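Local coordinates for Mlr3007 protein (Mesorhizobium loti, PDB 3QQM), which probably transfers amino groups between the branched-chain amino acids leucine, isoleucine and valine and 2-oxoglutarate, using pyridoxal 5'-phosphate as cofactor, at residues A14-I19 with L77-D82; I19-W24 with A70-L75; L108-T113 with N144-I149; A104-D109 with Y125-S130. One frame throughout, in Å; residues are numbered along the deposited sequence. Where two conformers were deposited one is given.

Contact 1: residues A14-I19 with L77-D82; sequences ADFELI and LARNGD. With EDO (1,2-ethanediol), chain Q.
D15 and R79 form a side-on, two-pronged salt bridge. The guanidinium offers one edge to the carboxylate: NE of R79 donates to OD2 of D15 at 2.7 Å, and NH2 of R79 to OD1 of D15 at 3.0 Å. Both bonds are nearly straight and use syn lone pairs, with the two planes 11° apart. A bend at chi3 (-53°) sets NE of this long, flexible arginine. OD1 of D15 also takes the backbone N-H of F16 from above the carboxylate plane, which helps fix the rotation of the group. One water joins R79 N to F16 O.

Main-chain bonds make the next group. L18 and L77 are a hydrogen-bonded antiparallel pair, L18 N to L77 O and L77 N to L18 O each 2.8 Å, where strands 17-25 and 71-78 run together in the four-stranded antiparallel sheet. The second strand then leaves through a type I turn, A78 to G81, into strand 83-89, a beta hairpin; the positive phi of G81 suits glycine.

Apolar contact accompanies that pair: CB of L18 lies 4.3 Å from CB of L77, and both leucines, fitting a buried face, pack on A44 of helix 33-47.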
# COMPACT_ATOMS: atom_id res chain seq x y z
N ALA A 14 4.30 -13.58 -16.28
CA ALA A 14 4.59 -12.59 -17.31
C ALA A 14 5.37 -11.40 -16.70
O ALA A 14 5.80 -11.43 -15.53
CB ALA A 14 3.27 -12.10 -17.97
N ASP A 15 5.55 -10.35 -17.49
CA ASP A 15 6.22 -9.14 -17.03
C ASP A 15 5.25 -8.45 -16.07
O ASP A 15 4.11 -8.85 -15.98
CB ASP A 15 6.54 -8.26 -18.24
CG ASP A 15 7.45 -7.12 -17.91
OD1 ASP A 15 7.98 -7.03 -16.78
OD2 ASP A 15 7.66 -6.30 -18.81
N PHE A 16 5.69 -7.44 -15.35
CA PHE A 16 4.79 -6.77 -14.41
C PHE A 16 4.47 -5.33 -14.83
O PHE A 16 5.08 -4.80 -15.74
CB PHE A 16 5.38 -6.80 -13.02
CG PHE A 16 6.68 -6.13 -12.93
CD1 PHE A 16 6.76 -4.76 -12.73
CD2 PHE A 16 7.87 -6.86 -13.07
CE1 PHE A 16 7.97 -4.13 -12.68
CE2 PHE A 16 9.09 -6.24 -13.00
CZ PHE A 16 9.16 -4.88 -12.80
N GLU A 17 3.51 -4.73 -14.15
CA GLU A 17 3.10 -3.37 -14.38
C GLU A 17 3.25 -2.60 -13.09
O GLU A 17 3.27 -3.19 -12.02
CB GLU A 17 1.63 -3.31 -14.82
CG GLU A 17 1.35 -4.07 -16.09
CD GLU A 17 -0.12 -4.05 -16.52
OE1 GLU A 17 -0.91 -3.28 -15.97
OE2 GLU A 17 -0.46 -4.81 -17.44
N LEU A 18 3.43 -1.30 -13.21
CA LEU A 18 3.49 -0.43 -12.03
C LEU A 18 2.07 -0.01 -11.74
O LEU A 18 1.29 0.25 -12.66
CB LEU A 18 4.40 0.78 -12.26
CG LEU A 18 5.87 0.38 -12.38
CD1 LEU A 18 6.74 1.55 -12.84
CD2 LEU A 18 6.38 -0.19 -11.03
N ILE A 19 1.75 0.08 -10.46
CA ILE A 19 0.41 0.40 -10.01
C ILE A 19 0.37 1.51 -8.95
O ILE A 19 1.28 1.63 -8.10
CB ILE A 19 -0.21 -0.89 -9.39
CG1 ILE A 19 -0.29 -2.01 -10.43
CG2 ILE A 19 -1.61 -0.64 -8.80
CD1 ILE A 19 -1.15 -1.66 -11.62
N LEU A 77 0.73 1.09 -15.29
CA LEU A 77 1.68 1.34 -16.35
C LEU A 77 2.46 0.08 -16.75
O LEU A 77 3.04 -0.60 -15.90
CB LEU A 77 2.67 2.39 -15.88
CG LEU A 77 3.76 2.85 -16.84
CD1 LEU A 77 3.15 3.62 -18.03
CD2 LEU A 77 4.79 3.68 -16.08
N ALA A 78 2.46 -0.22 -18.03
CA ALA A 78 3.20 -1.35 -18.58
C ALA A 78 4.55 -0.82 -19.09
O ALA A 78 4.68 0.37 -19.43
CB ALA A 78 2.42 -2.03 -19.71
N ARG A 79 5.54 -1.72 -19.12
CA ARG A 79 6.89 -1.39 -19.56
C ARG A 79 6.95 -0.70 -20.94
O ARG A 79 7.83 0.12 -21.19
CB ARG A 79 7.74 -2.66 -19.56
CG ARG A 79 9.21 -2.47 -19.97
CD ARG A 79 9.92 -3.80 -20.01
NE ARG A 79 9.76 -4.53 -18.76
CZ ARG A 79 10.50 -4.34 -17.66
NH1 ARG A 79 11.46 -3.41 -17.64
NH2 ARG A 79 10.27 -5.06 -16.57
N ASN A 80 6.01 -1.01 -21.82
CA ASN A 80 5.98 -0.37 -23.12
C ASN A 80 5.36 1.04 -23.10
O ASN A 80 5.25 1.70 -24.15
CB ASN A 80 5.30 -1.26 -24.18
CG ASN A 80 3.83 -1.62 -23.83
OD1 ASN A 80 3.17 -0.99 -22.99
ND2 ASN A 80 3.33 -2.65 -24.50
N GLY A 81 4.96 1.52 -21.91
CA GLY A 81 4.34 2.86 -21.78
C GLY A 81 2.81 2.83 -21.82
O GLY A 81 2.18 3.86 -21.56
N ASP A 82 2.20 1.68 -22.14
CA ASP A 82 0.73 1.55 -22.15
C ASP A 82 0.25 1.82 -20.74
O ASP A 82 0.90 1.39 -19.76
CB ASP A 82 0.24 0.16 -22.64
CG ASP A 82 0.50 -0.10 -24.16
OD1 ASP A 82 0.91 0.84 -24.87
OD2 ASP A 82 0.28 -1.25 -24.64
C1 EDO Q . -1.37 -1.38 -19.67
O1 EDO Q . -1.73 -2.76 -19.65
C2 EDO Q . -1.51 -0.75 -18.28
O2 EDO Q . -2.57 -1.31 -17.51
O HOH W 1 4.78 -4.51 -18.35

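Contact 2: residues I19-W24 with A70-L75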
# COMPACT_ATOMS: atom_id res chain seq x y z
N ILE A 19 1.75 0.08 -10.46
CA ILE A 19 0.41 0.40 -10.01
C ILE A 19 0.37 1.51 -8.95
O ILE A 19 1.28 1.63 -8.10
CB ILE A 19 -0.21 -0.89 -9.39
CG1 ILE A 19 -0.29 -2.01 -10.43
CG2 ILE A 19 -1.61 -0.64 -8.80
CD1 ILE A 19 -1.15 -1.66 -11.62
N GLU A 20 -0.68 2.31 -9.01
CA GLU A 20 -0.94 3.38 -8.02
C GLU A 20 -2.44 3.36 -7.76
O GLU A 20 -3.24 3.37 -8.70
CB GLU A 20 -0.51 4.77 -8.50
CG GLU A 20 0.99 4.96 -8.63
CD GLU A 20 1.72 4.95 -7.29
OE1 GLU A 20 1.08 5.29 -6.24
OE2 GLU A 20 2.93 4.63 -7.28
N THR A 21 -2.81 3.31 -6.47
CA THR A 21 -4.19 3.29 -6.05
C THR A 21 -4.38 4.51 -5.17
O THR A 21 -3.79 4.62 -4.09
CB THR A 21 -4.51 1.99 -5.30
OG1 THR A 21 -4.24 0.89 -6.16
CG2 THR A 21 -5.98 1.96 -4.87
N MSE A 22 -5.26 5.40 -5.63
CA MSE A 22 -5.49 6.66 -4.97
C MSE A 22 -6.97 6.97 -4.71
O MSE A 22 -7.87 6.39 -5.33
CB MSE A 22 -4.96 7.76 -5.90
CG MSE A 22 -3.53 7.53 -6.41
SE MSE A 22 -2.93 8.86 -7.69
CE MSE A 22 -4.21 8.55 -9.12
N ARG A 23 -7.19 7.94 -3.82
CA ARG A 23 -8.52 8.41 -3.53
C ARG A 23 -8.68 9.78 -4.14
O ARG A 23 -7.96 10.71 -3.79
CB ARG A 23 -8.75 8.56 -2.03
CG ARG A 23 -10.22 8.79 -1.69
CD ARG A 23 -10.43 9.40 -0.30
NE ARG A 23 -9.76 8.68 0.77
CZ ARG A 23 -9.74 9.07 2.05
NH1 ARG A 23 -10.40 10.17 2.44
NH2 ARG A 23 -9.05 8.35 2.94
N TRP A 24 -9.59 9.89 -5.09
CA TRP A 24 -9.90 11.18 -5.70
C TRP A 24 -11.00 11.82 -4.88
O TRP A 24 -11.94 11.14 -4.49
CB TRP A 24 -10.40 11.01 -7.11
CG TRP A 24 -10.69 12.29 -7.83
CD1 TRP A 24 -9.83 13.00 -8.60
CD2 TRP A 24 -11.94 12.97 -7.90
NE1 TRP A 24 -10.47 14.07 -9.16
CE2 TRP A 24 -11.76 14.09 -8.74
CE3 TRP A 24 -13.20 12.74 -7.35
CZ2 TRP A 24 -12.78 14.99 -9.03
CZ3 TRP A 24 -14.22 13.64 -7.65
CH2 TRP A 24 -14.01 14.74 -8.49
N ALA A 70 -16.16 11.04 -4.04
CA ALA A 70 -14.86 10.36 -3.87
C ALA A 70 -14.79 9.07 -4.71
O ALA A 70 -15.73 8.31 -4.75
CB ALA A 70 -14.60 10.06 -2.40
N MSE A 71 -13.66 8.85 -5.37
CA MSE A 71 -13.48 7.67 -6.21
C MSE A 71 -12.19 6.93 -5.90
O MSE A 71 -11.18 7.57 -5.60
CB MSE A 71 -13.40 8.09 -7.69
CG MSE A 71 -14.53 8.99 -8.19
SE MSE A 71 -16.29 8.13 -8.29
CE MSE A 71 -15.92 6.92 -9.73
N ARG A 72 -12.22 5.60 -5.93
CA ARG A 72 -11.02 4.79 -5.79
C ARG A 72 -10.54 4.76 -7.21
O ARG A 72 -11.31 4.44 -8.13
CB ARG A 72 -11.31 3.39 -5.31
CG ARG A 72 -10.09 2.47 -5.28
CD ARG A 72 -10.43 1.06 -4.85
NE ARG A 72 -9.26 0.16 -4.99
CZ ARG A 72 -8.93 -0.48 -6.13
NH1 ARG A 72 -9.67 -0.32 -7.23
NH2 ARG A 72 -7.84 -1.26 -6.18
N THR A 73 -9.29 5.14 -7.41
CA THR A 73 -8.72 5.21 -8.72
C THR A 73 -7.49 4.35 -8.84
O THR A 73 -6.57 4.49 -8.06
CB THR A 73 -8.31 6.65 -9.02
OG1 THR A 73 -9.46 7.51 -8.86
CG2 THR A 73 -7.73 6.76 -10.45
N ARG A 74 -7.48 3.45 -9.82
CA ARG A 74 -6.33 2.59 -10.04
C ARG A 74 -5.64 2.99 -11.34
O ARG A 74 -6.24 2.91 -12.42
CB ARG A 74 -6.72 1.11 -10.11
CG ARG A 74 -5.48 0.19 -10.18
CD ARG A 74 -5.77 -1.23 -10.61
NE ARG A 74 -6.33 -1.27 -11.96
CZ ARG A 74 -7.59 -1.56 -12.26
NH1 ARG A 74 -8.45 -1.97 -11.31
NH2 ARG A 74 -7.99 -1.53 -13.52
N LEU A 75 -4.37 3.37 -11.23
CA LEU A 75 -3.53 3.76 -12.37
C LEU A 75 -2.52 2.65 -12.58
O LEU A 75 -1.91 2.21 -11.62
CB LEU A 75 -2.80 5.05 -12.07
CG LEU A 75 -1.93 5.63 -13.18
CD1 LEU A 75 -2.77 6.03 -14.40
CD2 LEU A 75 -1.11 6.83 -12.63
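T21 and R72 meet on the sheet face that also carries R23 and R74, one step diagonal to the direct pair T21-R74. R72 leaves the strand from CB with CG anti to the backbone N (chi1 175°) and stays extended to NE, crossing the threonine methyl at a slant. Its CG is 4.2 Å from CG2 of T21, NE comes to 3.7 Å of that methyl, and CZ and NH2 remain close to it, so aliphatic and guanidinium parts alike rest against one carbon. A beta-branched threonine suits this strand position, its methyl giving the arginine something to lie on.

The other face, with E20, M22, W24, M71, T73 and L75, is turned to helices 33-47 and 53-64. CE of M22, a selenomethionine, reaches CG2 of T73 at 4.2 Å. W24 and M71, also selenomethionine, lie side by side and point the same way, CE3 of W24 being 4.1 Å from CG of M71. The carboxylate of E20 turns away from the partner strand, OE1 meeting R39 in a salt bridge and H36 in a hydrogen bond.

Paired backbone bonds hold E20 to L75, M22 to T73 and W24 to M71; the straightest, L75 N to E20 O, spans 2.8 Å. This regular antiparallel pairing, backed by helices on one face, is characteristic of the small alpha/beta domain of class-IV aminotransferases.

Contact 3: residues L108-T113 with N144-I149; sequences LDSQNT and NERGEI
S110 overlaps the carboxylate of E145, presenting both its hydroxyl and its backbone N-H to it. OG sits between the backbone N and the carbonyl carbon (chi1 72°), which puts OG beside the backbone N. The backbone N of S110 donates to OE1 of E145 at 3.0 Å, almost straight (168°), on the syn side and somewhat out of the carboxylate plane. OG of S110 donates to OE2 of E145; the modelled 2.5 Å is very short, and the exact length is doubtful. A small serine suits this place, since it lets the glutamate come right up to the main chain.

R146 brings its guanidinium edge to the same hydroxyl, NH2 lying 3.3 Å from OG of S110 in a weak bond. Its NH1 forms a salt bridge with OE2 of E145 at 2.8 Å, though the hydrogen bond within it is bent. Within its own segment, N144 shapes the turn that carries these groups. Its OD1 accepts from the backbone N of R146 and of E148, from opposite faces of the amide plane, the first closing an Asx turn. At the start of both segments, O of L108 touches CA of N144 at 3.2 Å in a C-H...O contact.

The two loops follow strands 99-103 and 139-143, parallel neighbours in the mixed sheet. OD1 of D109 stands 4.1 Å from OE2 of E145, a like-charge approach that R146 would partly offset; the proximity probably favours the protonated form of E145 somewhat, while S110 and R146 would pull the other way.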
# COMPACT_ATOMS: atom_id res chain seq x y z
N LEU A 108 8.43 -12.79 3.55
CA LEU A 108 9.04 -11.94 2.57
C LEU A 108 10.55 -12.08 2.73
O LEU A 108 11.06 -12.41 3.82
CB LEU A 108 8.64 -10.47 2.77
CG LEU A 108 7.16 -10.09 2.55
CD1 LEU A 108 6.90 -8.66 2.92
CD2 LEU A 108 6.79 -10.34 1.14
N ASP A 109 11.26 -11.83 1.63
CA ASP A 109 12.70 -11.87 1.59
C ASP A 109 13.22 -10.43 1.59
O ASP A 109 13.02 -9.68 0.62
CB ASP A 109 13.15 -12.63 0.34
CG ASP A 109 14.67 -12.64 0.18
OD1 ASP A 109 15.36 -11.95 0.96
OD2 ASP A 109 15.17 -13.30 -0.77
N SER A 110 13.92 -10.04 2.65
CA SER A 110 14.41 -8.66 2.77
C SER A 110 15.33 -8.23 1.64
O SER A 110 15.52 -7.03 1.46
CB SER A 110 15.13 -8.45 4.10
OG SER A 110 16.38 -9.11 4.11
N GLN A 111 15.92 -9.18 0.91
CA GLN A 111 16.82 -8.88 -0.19
C GLN A 111 16.09 -8.69 -1.54
O GLN A 111 16.70 -8.32 -2.55
CB GLN A 111 17.91 -9.97 -0.31
CG GLN A 111 18.72 -10.15 1.00
CD GLN A 111 19.32 -8.81 1.50
OE1 GLN A 111 19.99 -8.08 0.75
NE2 GLN A 111 19.05 -8.49 2.77
N ASN A 112 14.79 -8.95 -1.56
CA ASN A 112 14.00 -8.80 -2.78
C ASN A 112 13.78 -7.29 -3.02
O ASN A 112 12.98 -6.67 -2.36
CB ASN A 112 12.69 -9.57 -2.63
CG ASN A 112 11.82 -9.46 -3.84
OD1 ASN A 112 12.09 -8.66 -4.75
ND2 ASN A 112 10.75 -10.25 -3.86
N THR A 113 14.56 -6.72 -3.95
CA THR A 113 14.53 -5.28 -4.27
C THR A 113 13.22 -4.84 -4.92
O THR A 113 12.87 -3.66 -4.84
CB THR A 113 15.69 -4.87 -5.25
OG1 THR A 113 15.51 -5.51 -6.53
CG2 THR A 113 17.06 -5.26 -4.68
N ASN A 144 9.55 -11.04 7.65
CA ASN A 144 10.67 -11.43 6.81
C ASN A 144 11.46 -12.60 7.41
O ASN A 144 11.04 -13.17 8.40
CB ASN A 144 11.58 -10.23 6.54
CG ASN A 144 12.27 -9.70 7.81
OD1 ASN A 144 12.31 -10.38 8.86
ND2 ASN A 144 12.83 -8.49 7.70
N GLU A 145 12.63 -12.91 6.82
CA GLU A 145 13.46 -14.07 7.29
C GLU A 145 14.00 -13.95 8.70
O GLU A 145 14.52 -14.90 9.24
CB GLU A 145 14.61 -14.42 6.30
CG GLU A 145 15.76 -13.42 6.14
CD GLU A 145 15.44 -12.14 5.31
OE1 GLU A 145 14.25 -11.82 5.05
OE2 GLU A 145 16.40 -11.46 4.91
N ARG A 146 13.89 -12.76 9.28
CA ARG A 146 14.34 -12.49 10.66
C ARG A 146 13.16 -12.28 11.61
O ARG A 146 13.32 -11.82 12.74
CB ARG A 146 15.33 -11.33 10.67
CG ARG A 146 16.65 -11.73 9.98
CD ARG A 146 17.70 -10.65 9.96
NE ARG A 146 17.23 -9.51 9.19
CZ ARG A 146 17.31 -9.40 7.86
NH1 ARG A 146 17.82 -10.38 7.12
NH2 ARG A 146 16.84 -8.31 7.27
N GLY A 147 11.96 -12.66 11.15
CA GLY A 147 10.73 -12.57 11.94
C GLY A 147 10.28 -11.16 12.29
O GLY A 147 9.55 -10.97 13.26
N GLU A 148 10.72 -10.20 11.49
CA GLU A 148 10.38 -8.81 11.68
C GLU A 148 9.17 -8.52 10.82
O GLU A 148 9.14 -8.87 9.65
CB GLU A 148 11.58 -7.93 11.28
CG GLU A 148 12.83 -8.25 12.14
CD GLU A 148 14.16 -7.77 11.57
OE1 GLU A 148 14.23 -7.36 10.37
OE2 GLU A 148 15.15 -7.85 12.33
N ILE A 149 8.16 -7.91 11.42
CA ILE A 149 6.98 -7.55 10.71
C ILE A 149 7.36 -6.51 9.69
O ILE A 149 8.13 -5.58 10.00
CB ILE A 149 5.91 -6.93 11.63
CG1 ILE A 149 5.33 -8.00 12.54
CG2 ILE A 149 4.78 -6.29 10.80
CD1 ILE A 149 4.53 -9.10 11.79

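Contact 4: residues A104-D109 with Y125-S130; sequences ARTRLD and YTHARS. With EDO (1,2-ethanediol), chain S; EDO (1,2-ethanediol), chain T.
Helix 123-130 packs against the loop that leaves strand 99-103, A128 meeting A104 and T106 on the way. The helix starts five residues after K118, the lysine that carries pyridoxal 5'-phosphate as a Schiff base.

At its centre CB of A104 is 3.7 Å from CB of A128. Alanine suits both positions, because a small methyl lets the loop backbone approach the helix closely. CB of T106 lies 4.0 Å from CB of A128 as well, extending this apolar patch.

The polar link comes next. CG of H127 is anti to its backbone N (chi1 -176°), and ND1 of the ring donates to OG1 of T106 at 2.8 Å. The hydroxyl lies at the ring edge, only 5° out of the ring plane. This threonine oxygen is held twice, since it is also hydrogen-bonded to the carboxylate of E131, which probably takes the hydroxyl's proton. A hydroxyl that can both accept and donate is what this position calls for.

Where the helix segment begins at Y125, CD2 of L108 reaches CE1 of its ring at 4.2 Å, approaching the ring obliquely, while the phenol OH is tied to E151 of strand 149-152. L108 also touches L142 and C150, which places it within the buried layer between helix and sheet.

Strand 99-103, this loop, helix 123-130 and the parallel neighbouring strand 139-143 together make a beta-alpha-beta crossover, in which the helix lies against the sheet.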
# COMPACT_ATOMS: atom_id res chain seq x y z
N ALA A 104 0.61 -14.15 8.54
CA ALA A 104 0.74 -15.15 7.52
C ALA A 104 2.00 -15.94 7.76
O ALA A 104 2.95 -15.43 8.36
CB ALA A 104 0.84 -14.51 6.12
N ARG A 105 2.01 -17.19 7.32
CA ARG A 105 3.20 -18.04 7.41
C ARG A 105 4.07 -17.66 6.22
O ARG A 105 5.27 -17.85 6.23
CB ARG A 105 2.90 -19.55 7.38
CG ARG A 105 2.43 -20.09 6.04
CD ARG A 105 2.41 -21.61 6.01
NE ARG A 105 1.45 -22.21 6.94
CZ ARG A 105 0.18 -22.46 6.64
NH1 ARG A 105 -0.31 -22.11 5.44
NH2 ARG A 105 -0.62 -23.02 7.55
N THR A 106 3.43 -17.08 5.20
CA THR A 106 4.12 -16.61 4.00
C THR A 106 5.11 -15.54 4.42
O THR A 106 4.72 -14.55 5.00
CB THR A 106 3.13 -15.90 3.04
OG1 THR A 106 2.10 -16.81 2.66
CG2 THR A 106 3.84 -15.36 1.79
N ARG A 107 6.39 -15.76 4.14
CA ARG A 107 7.44 -14.80 4.49
C ARG A 107 8.02 -14.03 3.29
O ARG A 107 8.08 -14.53 2.20
CB ARG A 107 8.56 -15.50 5.24
CG ARG A 107 8.09 -16.10 6.56
CD ARG A 107 7.49 -15.01 7.45
NE ARG A 107 6.84 -15.55 8.65
CZ ARG A 107 7.46 -15.72 9.80
NH1 ARG A 107 8.75 -15.40 9.91
NH2 ARG A 107 6.80 -16.22 10.83
N LEU A 108 8.43 -12.79 3.55
CA LEU A 108 9.04 -11.94 2.57
C LEU A 108 10.55 -12.08 2.73
O LEU A 108 11.06 -12.41 3.82
CB LEU A 108 8.64 -10.47 2.77
CG LEU A 108 7.16 -10.09 2.55
CD1 LEU A 108 6.90 -8.66 2.92
CD2 LEU A 108 6.79 -10.34 1.14
N ASP A 109 11.26 -11.83 1.63
CA ASP A 109 12.70 -11.87 1.59
C ASP A 109 13.22 -10.43 1.59
O ASP A 109 13.02 -9.68 0.62
CB ASP A 109 13.15 -12.63 0.34
CG ASP A 109 14.67 -12.64 0.18
OD1 ASP A 109 15.36 -11.95 0.96
OD2 ASP A 109 15.17 -13.30 -0.77
N TYR A 125 1.86 -11.72 -1.70
CA TYR A 125 0.74 -11.09 -1.01
C TYR A 125 -0.57 -11.81 -1.28
O TYR A 125 -1.38 -11.97 -0.38
CB TYR A 125 0.61 -9.62 -1.38
CG TYR A 125 1.89 -8.82 -1.20
CD1 TYR A 125 2.39 -8.54 0.06
CD2 TYR A 125 2.54 -8.28 -2.31
CE1 TYR A 125 3.53 -7.79 0.23
CE2 TYR A 125 3.69 -7.50 -2.15
CZ TYR A 125 4.18 -7.27 -0.88
OH TYR A 125 5.30 -6.48 -0.72
N THR A 126 -0.80 -12.20 -2.53
CA THR A 126 -1.99 -12.97 -2.87
C THR A 126 -1.97 -14.29 -2.09
O THR A 126 -3.00 -14.74 -1.62
CB THR A 126 -2.07 -13.26 -4.38
OG1 THR A 126 -2.26 -12.04 -5.11
CG2 THR A 126 -3.22 -14.23 -4.72
N HIS A 127 -0.80 -14.91 -1.95
CA HIS A 127 -0.72 -16.18 -1.22
C HIS A 127 -1.01 -15.96 0.28
O HIS A 127 -1.74 -16.75 0.89
CB HIS A 127 0.65 -16.86 -1.43
CG HIS A 127 0.74 -18.20 -0.79
ND1 HIS A 127 1.23 -18.38 0.49
CD2 HIS A 127 0.35 -19.42 -1.22
CE1 HIS A 127 1.16 -19.66 0.81
NE2 HIS A 127 0.63 -20.31 -0.21
N ALA A 128 -0.48 -14.87 0.84
CA ALA A 128 -0.68 -14.55 2.25
C ALA A 128 -2.15 -14.32 2.49
O ALA A 128 -2.72 -14.86 3.43
CB ALA A 128 0.14 -13.31 2.68
N ARG A 129 -2.78 -13.54 1.62
CA ARG A 129 -4.20 -13.25 1.71
C ARG A 129 -5.06 -14.53 1.64
O ARG A 129 -6.03 -14.68 2.38
CB ARG A 129 -4.58 -12.28 0.60
CG ARG A 129 -6.06 -11.81 0.52
CD ARG A 129 -6.55 -11.07 1.77
NE ARG A 129 -7.05 -11.97 2.80
CZ ARG A 129 -7.72 -11.58 3.89
NH1 ARG A 129 -7.95 -10.29 4.13
NH2 ARG A 129 -8.16 -12.49 4.75
N SER A 130 -4.65 -15.49 0.82
CA SER A 130 -5.41 -16.73 0.69
C SER A 130 -5.33 -17.64 1.93
O SER A 130 -6.09 -18.58 2.05
CB SER A 130 -4.95 -17.50 -0.55
OG SER A 130 -3.71 -18.13 -0.31
C1 EDO S . -4.56 -8.90 -2.85
O1 EDO S . -4.40 -8.91 -1.42
C2 EDO S . -3.59 -9.87 -3.50
O2 EDO S . -3.08 -9.35 -4.76
C1 EDO T . -7.61 -7.03 0.99
O1 EDO T . -8.28 -8.17 0.44
C2 EDO T . -7.71 -7.06 2.52
O2 EDO T . -6.61 -7.76 3.10

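Overall arrangement
From the N terminus, residues 14-24 open contacts 1 and 2 in succession along strand 17-25. Contact 2 closes first, at 70-75, and contact 1 next, at 77-82, so the loop of contact 2 sits within that of contact 1. Both join strands 17-25 and 71-78, with helices 33-47 and 53-64 in between. Contacts 3 and 4 come after both of these have closed. Contact 4 opens at 104 and contact 3 at 108, sharing L108 and D109; contact 4 closes on helix 123-130, and contact 3 later at 144-149, so their loops overlap. Their centres are 11 Å apart, and they tie the mixed sheet's loops and helix together, across the chain's centre from contact 2.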